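Local coordinates for protein flagellin hook IN motif family (Aeromonas hydrophila subsp. hydrophila, PDB 6XI1) that forms part of the tandem-repeat extender of a bacterial RTX adhesin, whose beta-sandwich domains bind calcium and probably project the adhesin toward its target, at residues Gly126-Ala131 with Ser218-Thr223; Thr36-Thr41 with Lys94-Gly99; Trp86-Asp91 with Val120-Thr125. All blocks are in the same frame, centred on the assembly; numbering follows the deposited sequence.

Contact 1 (Gly126-Ala131 with Ser218-Thr223). With CA (calcium ion), chain Q; CA (calcium ion), chain L; CA (calcium ion), chain M.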
loop_
_atom_site.group_PDB
_atom_site.type_symbol
_atom_site.label_atom_id
_atom_site.label_comp_id
_atom_site.label_asym_id
_atom_site.label_seq_id
_atom_site.Cartn_x
_atom_site.Cartn_y
_atom_site.Cartn_z
ATOM N N GLY A 126 0.550 -32.322 -47.740
ATOM C CA GLY A 126 0.501 -31.031 -47.058
ATOM C C GLY A 126 1.615 -30.894 -46.037
ATOM O O GLY A 126 2.148 -31.924 -45.578
ATOM N N VAL A 127 1.929 -29.656 -45.697
ATOM C CA VAL A 127 2.792 -29.310 -44.536
ATOM C C VAL A 127 2.035 -28.340 -43.631
ATOM O O VAL A 127 1.157 -27.586 -44.113
ATOM C CB VAL A 127 4.145 -28.721 -44.993
ATOM C CG1 VAL A 127 4.959 -29.711 -45.813
ATOM C CG2 VAL A 127 3.948 -27.440 -45.754
ATOM N N ASN A 128 2.425 -28.308 -42.359
ATOM C CA ASN A 128 1.822 -27.378 -41.379
ATOM C C ASN A 128 2.055 -25.937 -41.802
ATOM O O ASN A 128 3.151 -25.586 -42.272
ATOM C CB ASN A 128 2.342 -27.552 -39.954
ATOM C CG ASN A 128 1.476 -26.756 -39.003
ATOM O OD1 ASN A 128 0.251 -26.949 -38.966
ATOM N ND2 ASN A 128 2.095 -25.818 -38.301
ATOM N N ASP A 129 1.034 -25.127 -41.626
ATOM C CA ASP A 129 1.111 -23.652 -41.658
ATOM C C ASP A 129 0.865 -23.206 -40.222
ATOM O O ASP A 129 -0.145 -23.686 -39.591
ATOM C CB ASP A 129 0.089 -23.049 -42.627
ATOM C CG ASP A 129 0.490 -23.190 -44.096
ATOM O OD1 ASP A 129 0.383 -24.303 -44.606
ATOM O OD2 ASP A 129 0.948 -22.180 -44.690
ATOM N N ALA A 130 1.766 -22.382 -39.708
ATOM C CA ALA A 130 1.615 -21.760 -38.373
ATOM C C ALA A 130 0.259 -21.047 -38.302
ATOM O O ALA A 130 -0.139 -20.319 -39.237
ATOM C CB ALA A 130 2.766 -20.804 -38.112
ATOM N N ALA A 131 -0.429 -21.192 -37.185
ATOM C CA ALA A 131 -1.616 -20.367 -36.868
ATOM C C ALA A 131 -1.201 -18.880 -36.796
ATOM O O ALA A 131 -0.030 -18.565 -36.450
ATOM C CB ALA A 131 -2.252 -20.842 -35.589
ATOM N N SER A 218 -2.458 -22.753 -30.073
ATOM C CA SER A 218 -3.491 -23.213 -31.038
ATOM C C SER A 218 -3.345 -24.730 -31.155
ATOM O O SER A 218 -2.346 -25.313 -30.599
ATOM C CB SER A 218 -3.371 -22.529 -32.354
ATOM O OG SER A 218 -2.148 -22.812 -32.990
ATOM N N VAL A 219 -4.293 -25.382 -31.839
ATOM C CA VAL A 219 -4.308 -26.857 -32.017
ATOM C C VAL A 219 -2.953 -27.345 -32.560
ATOM O O VAL A 219 -2.508 -28.410 -32.106
ATOM C CB VAL A 219 -5.458 -27.280 -32.964
ATOM C CG1 VAL A 219 -5.279 -28.717 -33.494
ATOM C CG2 VAL A 219 -6.784 -27.094 -32.281
ATOM N N ASP A 220 -2.362 -26.674 -33.542
ATOM C CA ASP A 220 -1.120 -27.183 -34.191
ATOM C C ASP A 220 0.117 -26.868 -33.321
ATOM O O ASP A 220 1.235 -27.172 -33.783
ATOM C CB ASP A 220 -0.963 -26.677 -35.626
ATOM C CG ASP A 220 -0.549 -25.224 -35.753
ATOM O OD1 ASP A 220 -0.365 -24.555 -34.712
ATOM O OD2 ASP A 220 -0.405 -24.786 -36.877
ATOM N N GLY A 221 -0.051 -26.231 -32.157
ATOM C CA GLY A 221 1.065 -25.961 -31.216
ATOM C C GLY A 221 1.691 -24.590 -31.436
ATOM O O GLY A 221 2.672 -24.268 -30.736
ATOM N N THR A 222 1.164 -23.777 -32.355
ATOM C CA THR A 222 1.569 -22.367 -32.511
ATOM C C THR A 222 1.279 -21.607 -31.209
ATOM O O THR A 222 0.151 -21.722 -30.670
ATOM C CB THR A 222 0.853 -21.658 -33.664
ATOM O OG1 THR A 222 0.987 -22.388 -34.893
ATOM C CG2 THR A 222 1.387 -20.261 -33.855
ATOM N N THR A 223 2.253 -20.849 -30.706
ATOM C CA THR A 223 2.141 -20.206 -29.383
ATOM C C THR A 223 1.941 -18.708 -29.512
ATOM O O THR A 223 2.327 -18.109 -30.500
ATOM C CB THR A 223 3.302 -20.563 -28.444
ATOM O OG1 THR A 223 4.498 -20.056 -29.028
ATOM C CG2 THR A 223 3.428 -22.039 -28.156
HETATM CA CA CA Q . -1.587 -25.150 -38.913
HETATM CA CA CA L . -0.605 -26.404 -45.197
HETATM CA CA CA M . 2.176 -23.655 -46.261
HETATM O O HOH W 1 3.687 -24.126 -44.343
HETATM O O HOH W 2 3.470 -21.697 -46.336
#

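Contact 2 (Thr36-Thr41 with Lys94-Gly99). With CA (calcium ion), chain M; CA (calcium ion), chain L.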
loop_
_atom_site.group_PDB
_atom_site.type_symbol
_atom_site.label_atom_id
_atom_site.label_comp_id
_atom_site.label_asym_id
_atom_site.label_seq_id
_atom_site.Cartn_x
_atom_site.Cartn_y
_atom_site.Cartn_z
ATOM N N THR A 36 5.059 -32.034 -52.670
ATOM C CA THR A 36 4.803 -31.579 -51.284
ATOM C C THR A 36 4.518 -30.084 -51.366
ATOM O O THR A 36 5.275 -29.339 -52.031
ATOM C CB THR A 36 5.960 -31.964 -50.345
ATOM O OG1 THR A 36 6.042 -33.391 -50.394
ATOM C CG2 THR A 36 5.752 -31.516 -48.916
ATOM N N GLU A 37 3.480 -29.652 -50.656
ATOM C CA GLU A 37 3.187 -28.231 -50.405
ATOM C C GLU A 37 4.485 -27.512 -50.042
ATOM O O GLU A 37 5.244 -28.091 -49.249
ATOM C CB GLU A 37 2.156 -28.150 -49.278
ATOM C CG GLU A 37 1.955 -26.740 -48.757
ATOM C CD GLU A 37 1.090 -26.631 -47.514
ATOM O OE1 GLU A 37 0.478 -27.626 -47.114
ATOM O OE2 GLU A 37 1.021 -25.540 -46.982
ATOM N N ASP A 38 4.709 -26.341 -50.625
ATOM C CA ASP A 38 5.847 -25.414 -50.384
ATOM C C ASP A 38 7.212 -26.051 -50.743
ATOM O O ASP A 38 8.250 -25.517 -50.275
ATOM C CB ASP A 38 5.825 -24.903 -48.932
ATOM C CG ASP A 38 4.542 -24.156 -48.561
ATOM O OD1 ASP A 38 4.003 -23.439 -49.414
ATOM O OD2 ASP A 38 4.062 -24.334 -47.418
ATOM N N GLU A 39 7.261 -27.137 -51.528
ATOM C CA GLU A 39 8.578 -27.742 -51.921
ATOM C C GLU A 39 9.233 -26.786 -52.923
ATOM O O GLU A 39 10.484 -26.780 -53.035
ATOM C CB GLU A 39 8.470 -29.175 -52.460
ATOM C CG GLU A 39 7.815 -29.271 -53.834
ATOM C CD GLU A 39 7.806 -30.650 -54.481
ATOM O OE1 GLU A 39 7.811 -31.666 -53.731
ATOM O OE2 GLU A 39 7.790 -30.708 -55.731
ATOM N N SER A 40 8.412 -25.983 -53.591
ATOM C CA SER A 40 8.798 -25.057 -54.674
ATOM C C SER A 40 7.671 -24.043 -54.861
ATOM O O SER A 40 6.561 -24.302 -54.382
ATOM C CB SER A 40 9.071 -25.832 -55.959
ATOM O OG SER A 40 7.918 -26.558 -56.399
ATOM N N THR A 41 7.949 -22.928 -55.531
ATOM C CA THR A 41 7.017 -21.790 -55.704
ATOM C C THR A 41 7.366 -21.100 -57.019
ATOM O O THR A 41 8.536 -21.074 -57.387
ATOM C CB THR A 41 7.100 -20.845 -54.491
ATOM O OG1 THR A 41 6.255 -19.724 -54.738
ATOM C CG2 THR A 41 8.500 -20.347 -54.187
ATOM N N LYS A 94 -2.850 -23.186 -54.028
ATOM C CA LYS A 94 -4.133 -23.913 -53.984
ATOM C C LYS A 94 -4.054 -25.120 -53.039
ATOM O O LYS A 94 -5.094 -25.742 -52.817
ATOM C CB LYS A 94 -4.530 -24.406 -55.381
ATOM C CG LYS A 94 -4.923 -23.335 -56.391
ATOM C CD LYS A 94 -5.452 -23.945 -57.699
ATOM C CE LYS A 94 -6.660 -23.240 -58.289
ATOM N NZ LYS A 94 -6.261 -22.226 -59.294
ATOM N N VAL A 95 -2.870 -25.508 -52.561
ATOM C CA VAL A 95 -2.726 -26.721 -51.705
ATOM C C VAL A 95 -2.314 -26.324 -50.282
ATOM O O VAL A 95 -2.045 -27.234 -49.492
ATOM C CB VAL A 95 -1.735 -27.720 -52.325
ATOM C CG1 VAL A 95 -2.167 -28.150 -53.720
ATOM C CG2 VAL A 95 -0.322 -27.157 -52.357
ATOM N N GLN A 96 -2.331 -25.033 -49.953
ATOM C CA GLN A 96 -1.891 -24.529 -48.622
ATOM C C GLN A 96 -2.793 -25.142 -47.564
ATOM O O GLN A 96 -2.294 -25.458 -46.485
ATOM C CB GLN A 96 -1.942 -23.004 -48.567
ATOM C CG GLN A 96 -0.892 -22.324 -49.438
ATOM C CD GLN A 96 0.518 -22.688 -49.070
ATOM O OE1 GLN A 96 0.992 -22.462 -47.941
ATOM N NE2 GLN A 96 1.206 -23.309 -50.029
ATOM N N TYR A 97 -4.068 -25.375 -47.903
ATOM C CA TYR A 97 -5.103 -25.850 -46.949
ATOM C C TYR A 97 -4.778 -27.249 -46.415
ATOM O O TYR A 97 -5.375 -27.648 -45.410
ATOM C CB TYR A 97 -6.488 -25.834 -47.580
ATOM C CG TYR A 97 -6.739 -26.975 -48.525
ATOM C CD1 TYR A 97 -6.390 -26.882 -49.860
ATOM C CD2 TYR A 97 -7.381 -28.120 -48.109
ATOM C CE1 TYR A 97 -6.619 -27.936 -50.738
ATOM C CE2 TYR A 97 -7.575 -29.199 -48.969
ATOM C CZ TYR A 97 -7.212 -29.094 -50.303
ATOM O OH TYR A 97 -7.367 -30.157 -51.156
ATOM N N LEU A 98 -3.882 -27.998 -47.069
ATOM C CA LEU A 98 -3.531 -29.351 -46.587
ATOM C C LEU A 98 -2.637 -29.203 -45.343
ATOM O O LEU A 98 -1.713 -28.358 -45.338
ATOM C CB LEU A 98 -2.820 -30.126 -47.691
ATOM C CG LEU A 98 -3.636 -30.421 -48.952
ATOM C CD1 LEU A 98 -2.713 -30.937 -50.027
ATOM C CD2 LEU A 98 -4.747 -31.443 -48.659
ATOM N N GLY A 99 -3.026 -29.900 -44.290
ATOM C CA GLY A 99 -2.303 -29.970 -43.015
ATOM C C GLY A 99 -1.094 -30.873 -43.128
ATOM O O GLY A 99 -0.904 -31.526 -44.163
HETATM CA CA CA M . 2.176 -23.655 -46.261
HETATM CA CA CA L . -0.605 -26.404 -45.197
HETATM O O HOH W 1 3.687 -24.126 -44.343
HETATM O O HOH W 2 3.470 -21.697 -46.336
#

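Contact 3 (Trp86-Asp91 with Val120-Thr125)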
loop_
_atom_site.group_PDB
_atom_site.type_symbol
_atom_site.label_atom_id
_atom_site.label_comp_id
_atom_site.label_asym_id
_atom_site.label_seq_id
_atom_site.Cartn_x
_atom_site.Cartn_y
_atom_site.Cartn_z
ATOM N N TRP A 86 5.179 -36.532 -69.717
ATOM C CA TRP A 86 4.097 -35.819 -68.985
ATOM C C TRP A 86 4.688 -34.926 -67.890
ATOM O O TRP A 86 5.770 -35.220 -67.329
ATOM C CB TRP A 86 3.011 -36.760 -68.428
ATOM C CG TRP A 86 3.470 -37.806 -67.469
ATOM C CD1 TRP A 86 3.670 -39.115 -67.740
ATOM C CD2 TRP A 86 3.707 -37.651 -66.051
ATOM N NE1 TRP A 86 4.072 -39.789 -66.626
ATOM C CE2 TRP A 86 4.091 -38.918 -65.564
ATOM C CE3 TRP A 86 3.616 -36.578 -65.157
ATOM C CZ2 TRP A 86 4.406 -39.140 -64.225
ATOM C CZ3 TRP A 86 3.951 -36.792 -63.837
ATOM C CH2 TRP A 86 4.339 -38.045 -63.381
ATOM N N THR A 87 4.004 -33.807 -67.693
ATOM C CA THR A 87 4.317 -32.777 -66.683
ATOM C C THR A 87 3.031 -32.531 -65.898
ATOM O O THR A 87 2.025 -32.188 -66.514
ATOM C CB THR A 87 4.833 -31.494 -67.340
ATOM O OG1 THR A 87 5.924 -31.916 -68.159
ATOM C CG2 THR A 87 5.260 -30.430 -66.346
ATOM N N TYR A 88 3.105 -32.688 -64.582
ATOM C CA TYR A 88 2.033 -32.243 -63.655
ATOM C C TYR A 88 2.449 -30.897 -63.054
ATOM O O TYR A 88 3.621 -30.759 -62.626
ATOM C CB TYR A 88 1.790 -33.296 -62.579
ATOM C CG TYR A 88 0.851 -32.829 -61.502
ATOM C CD1 TYR A 88 -0.524 -32.999 -61.632
ATOM C CD2 TYR A 88 1.335 -32.203 -60.367
ATOM C CE1 TYR A 88 -1.394 -32.598 -60.625
ATOM C CE2 TYR A 88 0.467 -31.757 -59.378
ATOM C CZ TYR A 88 -0.895 -31.980 -59.494
ATOM O OH TYR A 88 -1.759 -31.574 -58.503
ATOM N N ASN A 89 1.511 -29.947 -63.049
ATOM C CA ASN A 89 1.682 -28.600 -62.440
ATOM C C ASN A 89 0.476 -28.311 -61.538
ATOM O O ASN A 89 -0.639 -28.615 -61.939
ATOM C CB ASN A 89 1.805 -27.487 -63.484
ATOM C CG ASN A 89 3.129 -27.524 -64.208
ATOM O OD1 ASN A 89 4.192 -27.585 -63.595
ATOM N ND2 ASN A 89 3.072 -27.541 -65.522
ATOM N N VAL A 90 0.724 -27.787 -60.342
ATOM C CA VAL A 90 -0.351 -27.222 -59.477
ATOM C C VAL A 90 0.190 -25.960 -58.807
ATOM O O VAL A 90 1.378 -25.954 -58.396
ATOM C CB VAL A 90 -0.896 -28.274 -58.485
ATOM C CG1 VAL A 90 0.158 -28.709 -57.479
ATOM C CG2 VAL A 90 -2.151 -27.787 -57.765
ATOM N N ASP A 91 -0.643 -24.912 -58.742
ATOM C CA ASP A 91 -0.327 -23.674 -57.983
ATOM C C ASP A 91 -0.121 -24.061 -56.514
ATOM O O ASP A 91 -1.064 -24.595 -55.911
ATOM C CB ASP A 91 -1.431 -22.630 -58.121
ATOM C CG ASP A 91 -1.513 -21.989 -59.501
ATOM O OD1 ASP A 91 -0.477 -21.926 -60.187
ATOM O OD2 ASP A 91 -2.612 -21.580 -59.882
ATOM N N VAL A 120 -2.180 -41.536 -64.975
ATOM C CA VAL A 120 -1.082 -41.017 -64.109
ATOM C C VAL A 120 -1.722 -40.591 -62.782
ATOM O O VAL A 120 -2.716 -39.845 -62.839
ATOM C CB VAL A 120 -0.335 -39.855 -64.790
ATOM C CG1 VAL A 120 0.746 -39.266 -63.874
ATOM C CG2 VAL A 120 0.260 -40.305 -66.125
ATOM N N THR A 121 -1.145 -41.054 -61.667
ATOM C CA THR A 121 -1.631 -40.812 -60.284
ATOM C C THR A 121 -0.637 -39.898 -59.568
ATOM O O THR A 121 0.547 -40.316 -59.375
ATOM C CB THR A 121 -1.829 -42.147 -59.562
ATOM O OG1 THR A 121 -2.740 -42.866 -60.393
ATOM C CG2 THR A 121 -2.389 -42.041 -58.154
ATOM N N ILE A 122 -1.093 -38.706 -59.196
ATOM C CA ILE A 122 -0.264 -37.684 -58.499
ATOM C C ILE A 122 -0.767 -37.601 -57.053
ATOM O O ILE A 122 -1.992 -37.490 -56.853
ATOM C CB ILE A 122 -0.342 -36.330 -59.229
ATOM C CG1 ILE A 122 0.046 -36.430 -60.705
ATOM C CG2 ILE A 122 0.485 -35.285 -58.514
ATOM C CD1 ILE A 122 1.461 -36.940 -60.920
ATOM N N THR A 123 0.134 -37.722 -56.082
ATOM C CA THR A 123 -0.148 -37.456 -54.651
ATOM C C THR A 123 0.473 -36.116 -54.246
ATOM O O THR A 123 1.718 -35.916 -54.412
ATOM C CB THR A 123 0.367 -38.591 -53.759
ATOM O OG1 THR A 123 -0.213 -39.805 -54.253
ATOM C CG2 THR A 123 0.011 -38.361 -52.306
ATOM N N ILE A 124 -0.354 -35.245 -53.670
ATOM C CA ILE A 124 0.047 -33.952 -53.072
ATOM C C ILE A 124 0.059 -34.166 -51.559
ATOM O O ILE A 124 -0.940 -34.666 -51.058
ATOM C CB ILE A 124 -0.920 -32.819 -53.446
ATOM C CG1 ILE A 124 -1.189 -32.737 -54.947
ATOM C CG2 ILE A 124 -0.407 -31.501 -52.911
ATOM C CD1 ILE A 124 -2.453 -32.000 -55.260
ATOM N N THR A 125 1.152 -33.832 -50.889
ATOM C CA THR A 125 1.268 -33.967 -49.406
ATOM C C THR A 125 1.357 -32.573 -48.772
ATOM O O THR A 125 2.121 -31.760 -49.254
ATOM C CB THR A 125 2.424 -34.879 -48.967
ATOM O OG1 THR A 125 2.176 -36.161 -49.533
ATOM C CG2 THR A 125 2.502 -35.035 -47.465
#

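Contact 1 (Gly126-Ala131 with Ser218-Thr223)
A calcium site at the junction of two beta-sandwich repeats joins the linker Gly126-Ala131 to the turn Ser218-Thr223. One calcium ion takes Asn128 OD1, the backbone Asp129 O at 2.2 Å and Asp220 OD2 at 2.4 Å; Asp160, Asp162 and Glu166 complete the site. Asp220 OD2 also accepts a bond from Asn128 ND2 (3.1 Å), so both ends of the Asn128 amide are engaged. Asp220 OD2 lies in the Asn128 amide plane, whereas ND2 meets it from above the carboxylate plane, the two planes standing 70° apart. Ser218-Gly221 is a type I beta turn, and Asp220 extends it with an Asx turn: its OD1 accepts from Thr222 N at 2.9 Å and from Thr222 OG1 at 2.6 Å. Two donors on OD1 and the metal on OD2 hold the carboxylate's rotation. Thr222 OG1 in turn accepts from Ala131 N (2.9 Å), its chi1 of -53° setting the hydroxyl anti to the carbonyl carbon and its methyl beside Ala131 O. Ala131 CB packs against Ser218 OG at 3.3 Å. From the same linker Asp129 reaches the other way: its OD1 bridges two further calcium ions, one of which also binds Val127 O (2.4 Å).

Contact 2 (Thr36-Thr41 with Lys94-Gly99)
Two beta turns face each other here, a type II turn over Thr36-Glu39 and a type I turn over Val95-Leu98, with the backbones closest at Glu37 and Val95, whose CA atoms are 6.2 Å apart. Asp38 takes positive phi, as fits the type II turn. The second turn directs Gln96 O and Leu98 O at one calcium ion, Leu98 O binding it at 2.2 Å. Glu37 stretches out across the gap, CG anti to the backbone N (chi1 170°) and the chain extended beyond, and delivers its carboxylate to two metals: OE1 and OE2 both bind the ion held by those carbonyls, while OE2 also binds a second calcium ion at 2.3 Å. The close approach of Glu37 OE1 to Leu98 O, 2.9 Å, is thus between two ligands of one ion. Gln96 bends at chi2 (-60°) to bring OE1 to the second ion at 2.4 Å, its amide nearly perpendicular to the Glu37 carboxylate. Gln96 NE2 donates to Asp38 OD1 (2.9 Å) on the syn side, 33° out of the carboxylate plane, leaving Asp38 OD2 to bind the same second ion at 2.3 Å; the strongest polar partner of Asp38 is Asn92. Asp38 and Gln96 thus each give one end to the metal and the other to their shared hydrogen bond. Two waters and Asp129 complete that ion's shell, while Val127, Asp129 and Asp162 complete the first. Val95 CG2 lies 4.1 Å from Glu37 CB, and Val95 and Leu98 rest on Ile124 of strand 117-125, with Leu44 of strand 43-53 also against Val95.

Contact 3 (Trp86-Asp91 with Val120-Thr125)
Trp86 lays the six-membered ring of its indole against Val120 in the core of the beta-sandwich, where strands 86-91 and 120-125 run in the same general direction, 32° apart, with 9.7 Å between their axes. At that spacing side chains alone bridge the gap. With chi1 at 59°, Trp86 places CG between its backbone N and carbonyl carbon; Val120 CG1 then sits over one ring face in a CH-pi contact, 3.7 Å from the six-ring centroid and 10° off the normal. Ile122 CD1 approaches the same ring obliquely, 3.8 Å from Trp86 CZ3, while Trp86 NE1 is hydrogen-bonded to Ser30 O. Two residues on, Tyr88 again points inward. Ile122 CG2 stands over one face of the Tyr88 ring, 3.5 Å from its centroid, and Ile122 CG1 comes to 3.6 Å from CD1 of the tyrosine. Ile122 thus divides its branches, CG2 and CG1 serving Tyr88 and CD1 reaching back to Trp86. The Tyr88 hydroxyl is hydrogen-bonded to Glu106 of strand 103-111, and Ile124 CD1 touches the same OH at 3.3 Å.

Overall arrangement
From the N terminus, the chain passes the 36-41 turn, follows strand 86-91 and enters 94-99, where contact 2 closes the first long loop. Contact 3 opens on 86-91 before that closure and ends on 120-125 after it, so the two cross; it joins the fifth and seventh strands of the first sandwich through its core. They touch where Glu37 N approaches Thr125 O and where Val95 and Leu98 pack on Ile124. Strand 120-125 continues directly into 126-131, opening contact 1, which closes only at 218-223, at the end of the second repeat nearer the first. Contacts 1 and 2 follow in series yet share two calcium ions and two waters, tying consecutive repeats together.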